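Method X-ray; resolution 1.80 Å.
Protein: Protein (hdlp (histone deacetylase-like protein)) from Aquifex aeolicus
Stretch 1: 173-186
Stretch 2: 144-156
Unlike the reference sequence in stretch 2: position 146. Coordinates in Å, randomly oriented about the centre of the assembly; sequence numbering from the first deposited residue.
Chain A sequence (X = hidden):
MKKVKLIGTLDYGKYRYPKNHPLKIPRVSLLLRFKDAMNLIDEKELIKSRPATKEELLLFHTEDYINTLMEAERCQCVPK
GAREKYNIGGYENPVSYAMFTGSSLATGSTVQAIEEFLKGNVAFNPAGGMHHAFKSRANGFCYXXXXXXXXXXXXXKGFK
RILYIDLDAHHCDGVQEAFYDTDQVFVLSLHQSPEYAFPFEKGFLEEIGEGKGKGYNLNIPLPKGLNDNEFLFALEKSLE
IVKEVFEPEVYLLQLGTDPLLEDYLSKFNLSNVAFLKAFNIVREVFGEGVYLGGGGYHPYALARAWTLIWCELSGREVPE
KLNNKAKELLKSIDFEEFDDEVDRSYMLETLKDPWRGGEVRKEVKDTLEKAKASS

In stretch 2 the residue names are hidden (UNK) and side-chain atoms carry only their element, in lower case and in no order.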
# COMPACT_ATOMS: atom_id res chain seq x y z
N ASP A 173 1.48 10.67 2.57
CA ASP A 173 1.35 12.12 2.54
C ASP A 173 0.24 12.62 1.61
O ASP A 173 -0.44 13.60 1.92
CB ASP A 173 2.69 12.80 2.21
CG ASP A 173 3.33 12.29 0.93
OD1 ASP A 173 4.36 12.89 0.53
OD2 ASP A 173 2.85 11.31 0.33
N GLY A 174 0.06 11.92 0.49
CA GLY A 174 -0.99 12.27 -0.44
C GLY A 174 -2.35 12.11 0.23
O GLY A 174 -3.18 13.01 0.16
N VAL A 175 -2.60 10.97 0.88
CA VAL A 175 -3.88 10.75 1.57
C VAL A 175 -4.06 11.75 2.73
O VAL A 175 -5.16 12.25 2.98
CB VAL A 175 -3.96 9.29 2.11
CG1 VAL A 175 -5.35 9.01 2.73
CG2 VAL A 175 -3.68 8.31 0.96
N GLN A 176 -2.98 12.03 3.46
CA GLN A 176 -3.08 12.98 4.57
C GLN A 176 -3.59 14.34 4.10
O GLN A 176 -4.53 14.90 4.66
CB GLN A 176 -1.72 13.18 5.25
CG GLN A 176 -1.76 14.25 6.33
CD GLN A 176 -0.49 14.34 7.12
OE1 GLN A 176 -0.05 13.36 7.73
NE2 GLN A 176 0.13 15.53 7.13
N GLU A 177 -2.96 14.86 3.06
CA GLU A 177 -3.37 16.16 2.53
C GLU A 177 -4.81 16.15 2.07
O GLU A 177 -5.58 17.09 2.32
CB GLU A 177 -2.45 16.54 1.37
CG GLU A 177 -2.76 17.92 0.78
CD GLU A 177 -1.76 18.31 -0.29
OE1 GLU A 177 -2.09 18.22 -1.50
OE2 GLU A 177 -0.62 18.67 0.07
N ALA A 178 -5.19 15.08 1.39
CA ALA A 178 -6.54 14.94 0.85
C ALA A 178 -7.68 15.06 1.87
O ALA A 178 -8.76 15.58 1.56
CB ALA A 178 -6.65 13.62 0.10
N PHE A 179 -7.44 14.60 3.09
CA PHE A 179 -8.48 14.62 4.11
C PHE A 179 -8.10 15.33 5.38
O PHE A 179 -8.76 15.18 6.42
CB PHE A 179 -8.87 13.18 4.42
CG PHE A 179 -9.26 12.43 3.20
CD1 PHE A 179 -8.40 11.49 2.63
CD2 PHE A 179 -10.45 12.74 2.55
CE1 PHE A 179 -8.72 10.88 1.40
CE2 PHE A 179 -10.78 12.14 1.33
CZ PHE A 179 -9.91 11.21 0.75
N TYR A 180 -7.05 16.13 5.29
CA TYR A 180 -6.52 16.85 6.43
C TYR A 180 -7.54 17.79 7.06
O TYR A 180 -7.55 17.98 8.29
CB TYR A 180 -5.31 17.67 5.99
CG TYR A 180 -4.32 17.87 7.09
CD1 TYR A 180 -3.91 19.14 7.48
CD2 TYR A 180 -3.75 16.76 7.74
CE1 TYR A 180 -2.97 19.31 8.47
CE2 TYR A 180 -2.80 16.91 8.73
CZ TYR A 180 -2.41 18.20 9.09
OH TYR A 180 -1.48 18.38 10.07
N ASP A 181 -8.38 18.35 6.20
CA ASP A 181 -9.43 19.31 6.54
C ASP A 181 -10.80 18.79 7.01
O ASP A 181 -11.66 19.57 7.43
CB ASP A 181 -9.59 20.23 5.32
CG ASP A 181 -11.02 20.66 5.08
OD1 ASP A 181 -11.88 19.77 4.90
OD2 ASP A 181 -11.28 21.88 5.05
N THR A 182 -11.03 17.48 6.95
CA THR A 182 -12.33 16.97 7.34
C THR A 182 -12.37 15.99 8.49
O THR A 182 -11.41 15.27 8.73
CB THR A 182 -13.05 16.32 6.12
OG1 THR A 182 -14.32 15.80 6.53
CG2 THR A 182 -12.23 15.17 5.54
N ASP A 183 -13.49 15.95 9.18
CA ASP A 183 -13.67 15.03 10.29
C ASP A 183 -14.47 13.82 9.83
O ASP A 183 -14.83 12.96 10.62
CB ASP A 183 -14.38 15.74 11.46
CG ASP A 183 -15.80 16.16 11.11
OD1 ASP A 183 -16.02 16.65 9.99
OD2 ASP A 183 -16.69 16.00 11.97
N GLN A 184 -14.74 13.75 8.53
CA GLN A 184 -15.49 12.62 7.99
C GLN A 184 -14.55 11.47 7.65
O GLN A 184 -14.96 10.33 7.49
CB GLN A 184 -16.28 13.02 6.76
CG GLN A 184 -17.32 14.09 7.03
CD GLN A 184 -18.32 14.22 5.91
OE1 GLN A 184 -17.96 14.37 4.75
NE2 GLN A 184 -19.60 14.16 6.26
N VAL A 185 -13.27 11.80 7.51
CA VAL A 185 -12.28 10.78 7.22
C VAL A 185 -11.22 10.87 8.29
O VAL A 185 -10.85 11.97 8.72
CB VAL A 185 -11.64 11.02 5.83
CG1 VAL A 185 -10.66 9.87 5.50
CG2 VAL A 185 -12.74 11.11 4.77
N PHE A 186 -10.75 9.72 8.75
CA PHE A 186 -9.71 9.65 9.76
C PHE A 186 -8.60 8.84 9.13
O PHE A 186 -8.85 7.76 8.61
CB PHE A 186 -10.20 8.94 11.04
CG PHE A 186 -9.22 9.01 12.17
CD1 PHE A 186 -9.52 9.76 13.31
CD2 PHE A 186 -7.98 8.39 12.09
CE1 PHE A 186 -8.58 9.88 14.34
CE2 PHE A 186 -7.05 8.51 13.11
CZ PHE A 186 -7.35 9.27 14.24
N UNK A 144 -1.59 8.58 -9.47
CA UNK A 144 -3.01 8.64 -9.12
C UNK A 144 -3.15 8.08 -7.71
O UNK A 144 -2.60 7.01 -7.41
c UNK A 144 -5.30 7.79 -9.69
c UNK A 144 -3.61 8.34 -11.53
c UNK A 144 -4.40 7.62 -12.63
c UNK A 144 -3.83 7.81 -10.11
N UNK A 145 -3.87 8.79 -6.85
CA UNK A 145 -4.04 8.34 -5.46
C UNK A 145 -5.31 7.48 -5.37
O UNK A 145 -6.40 8.02 -5.13
c UNK A 145 -3.95 9.23 -3.09
c UNK A 145 -4.14 9.57 -4.55
o UNK A 145 -4.61 8.34 -2.56
n UNK A 145 -3.02 9.91 -2.44
N UNK A 146 -5.21 6.16 -5.53
CA UNK A 146 -6.44 5.35 -5.50
C UNK A 146 -7.08 5.37 -4.11
O UNK A 146 -8.31 5.32 -4.00
c UNK A 146 -6.19 3.94 -6.05
n UNK A 146 -3.92 3.43 -5.37
o UNK A 146 -5.64 2.32 -4.42
c UNK A 146 -5.22 3.15 -5.21
N UNK A 147 -6.28 5.41 -3.04
CA UNK A 147 -6.99 5.46 -1.75
C UNK A 147 -7.93 6.69 -1.67
O UNK A 147 -9.06 6.60 -1.16
c UNK A 147 -5.85 5.54 -0.74
c UNK A 147 -4.77 4.68 -1.42
c UNK A 147 -4.82 5.31 -2.82
N UNK A 148 -7.48 7.85 -2.16
CA UNK A 148 -8.31 9.07 -2.10
C UNK A 148 -9.50 8.98 -3.05
O UNK A 148 -10.59 9.43 -2.72
c UNK A 148 -7.47 10.32 -2.42
N UNK A 149 -9.29 8.39 -4.22
CA UNK A 149 -10.38 8.19 -5.17
C UNK A 149 -11.39 7.29 -4.49
O UNK A 149 -12.60 7.56 -4.50
c UNK A 149 -9.03 8.51 -7.24
c UNK A 149 -9.88 7.52 -6.47
c UNK A 149 -11.06 7.05 -7.34
N UNK A 150 -10.89 6.22 -3.87
CA UNK A 150 -11.78 5.28 -3.20
C UNK A 150 -12.58 5.86 -2.04
O UNK A 150 -13.77 5.56 -1.88
N UNK A 151 -11.92 6.67 -1.23
CA UNK A 151 -12.58 7.29 -0.09
C UNK A 151 -13.63 8.29 -0.57
O UNK A 151 -14.72 8.36 -0.00
c UNK A 151 -11.55 7.97 0.83
c UNK A 151 -10.72 6.88 1.54
c UNK A 151 -12.24 8.90 1.84
c UNK A 151 -9.49 7.43 2.26
N UNK A 152 -13.33 9.05 -1.62
CA UNK A 152 -14.30 10.00 -2.16
C UNK A 152 -15.44 9.24 -2.80
O UNK A 152 -16.58 9.69 -2.81
c UNK A 152 -13.64 10.93 -3.18
c UNK A 152 -13.46 12.96 -1.69
o UNK A 152 -12.79 13.73 -0.98
o UNK A 152 -14.71 13.00 -1.75
c UNK A 152 -12.71 11.94 -2.53
N UNK A 153 -15.13 8.05 -3.32
CA UNK A 153 -16.17 7.22 -3.92
C UNK A 153 -17.17 6.88 -2.80
O UNK A 153 -18.39 6.96 -2.99
c UNK A 153 -16.55 4.93 -5.01
c UNK A 153 -17.06 5.00 -6.31
c UNK A 153 -17.00 3.92 -4.17
o UNK A 153 -19.32 2.07 -6.25
c UNK A 153 -17.93 2.99 -4.60
c UNK A 153 -18.01 4.06 -6.75
c UNK A 153 -15.54 5.94 -4.50
c UNK A 153 -18.42 3.05 -5.88
N UNK A 154 -16.65 6.51 -1.64
CA UNK A 154 -17.50 6.16 -0.50
C UNK A 154 -18.27 7.39 0.02
O UNK A 154 -19.45 7.29 0.38
c UNK A 154 -16.16 4.11 0.35
c UNK A 154 -15.04 3.73 1.33
c UNK A 154 -17.36 3.14 0.47
c UNK A 154 -16.65 5.54 0.62
N UNK A 155 -17.61 8.55 0.07
CA UNK A 155 -18.31 9.75 0.53
C UNK A 155 -19.51 10.03 -0.38
O UNK A 155 -20.59 10.38 0.10
c UNK A 155 -16.18 10.77 1.54
c UNK A 155 -15.00 14.19 2.46
n UNK A 155 -15.63 13.03 2.37
n UNK A 155 -15.45 15.12 3.30
c UNK A 155 -17.37 10.96 0.57
c UNK A 155 -15.20 11.93 1.53
n UNK A 155 -13.90 14.41 1.74
N UNK A 156 -19.32 9.85 -1.69
CA UNK A 156 -20.43 10.10 -2.61
C UNK A 156 -21.58 9.12 -2.37
O UNK A 156 -22.74 9.45 -2.62
n UNK A 156 -20.29 13.14 -6.13
c UNK A 156 -19.60 11.86 -6.51
c UNK A 156 -20.54 10.65 -6.46
c UNK A 156 -19.96 10.05 -4.07
c UNK A 156 -21.06 10.43 -5.06
O HOH W 1 -10.17 14.99 -0.87

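Position 144 carries four carbons, forked at the first with one arm two carbons long: Ile144, buried but out of reach of stretch 1, where a branched aliphatic chain suits. Position 145 has two carbons, the second bearing one oxygen and one nitrogen. The oxygen accepts from the backbone N of position 148, and the nitrogen lies 3.5 Å from Gly174 C. This is Asn145, whose OD1 caps the helix, 2.9 Å from N of 148. A CB on Gly174 would come within 2.7 Å of Asn145 ND2, so glycine leaves room for the amide.

Position 146 repeats that pattern without touching stretch 1; it is Asn146 (reference Asp), its buried OD1 hydrogen-bonded elsewhere in the structure. At 147 three carbons close a ring onto the backbone N, and CB packs 3.9 Å from Val175 CG2: Pro147. In the first turn of a helix the missing amide hydrogen costs little. Position 148 has a single carbon, its CB 4.2 Å from Ala178 CB and 4.1 Å from Phe179 CE1: Ala148, small enough to let the helices approach closely here.

Position 149, one carbon carrying two more, points away from stretch 1: Val149, apolar in a buried site. Position 150 has no side chain, hence Gly150; a CB would be crowded by Asn146 O. At 151 four carbons, forked at the first with one longer arm, touch Phe179 and Val185: Ile151. Its CG2 methyl packs against both, 3.5 Å from Phe179 CZ and 3.7 Å from Val185 CG2, as suits a buried beta-branched chain.

At 152 are three carbons, the third with two oxygens, one at the Phe179 ring edge: Glu152. Its OE1 lies 3.5 Å from Phe179 CE2 and accepts from a water that also donates to Ala178 O. Position 153, one carbon then a six-carbon ring bearing oxygen, is Tyr153, partly exposed as its hydroxyl allows. Position 154, four carbons forked at the second, is Leu154, apolar and buried. Neither reaches stretch 1.

At 155, three carbons, a nitrogen, and a carbon with two more nitrogens reach Gln184: Arg155. Its NH2 donates to Gln184 OE1 at 3.0 Å, nearly linearly, while Arg155 NH1 forms a salt bridge with Glu152 OE1, also 3.0 Å. Position 156, four carbons in a row ending in nitrogen, is Lys156, its charge exposed, beyond reach of stretch 1.

The helices run at 33°, their axes 9.5 Å apart at closest approach. Phe179 is the knob, seated among Ala148, Ile151, Glu152 and Arg155. Apolar packing dominates the middle, and the long arginine extends the contact to Gln184, with Val185 CG2 over one guanidinium face.

Stretch 2 144-156: INNPAVGIEYLRK
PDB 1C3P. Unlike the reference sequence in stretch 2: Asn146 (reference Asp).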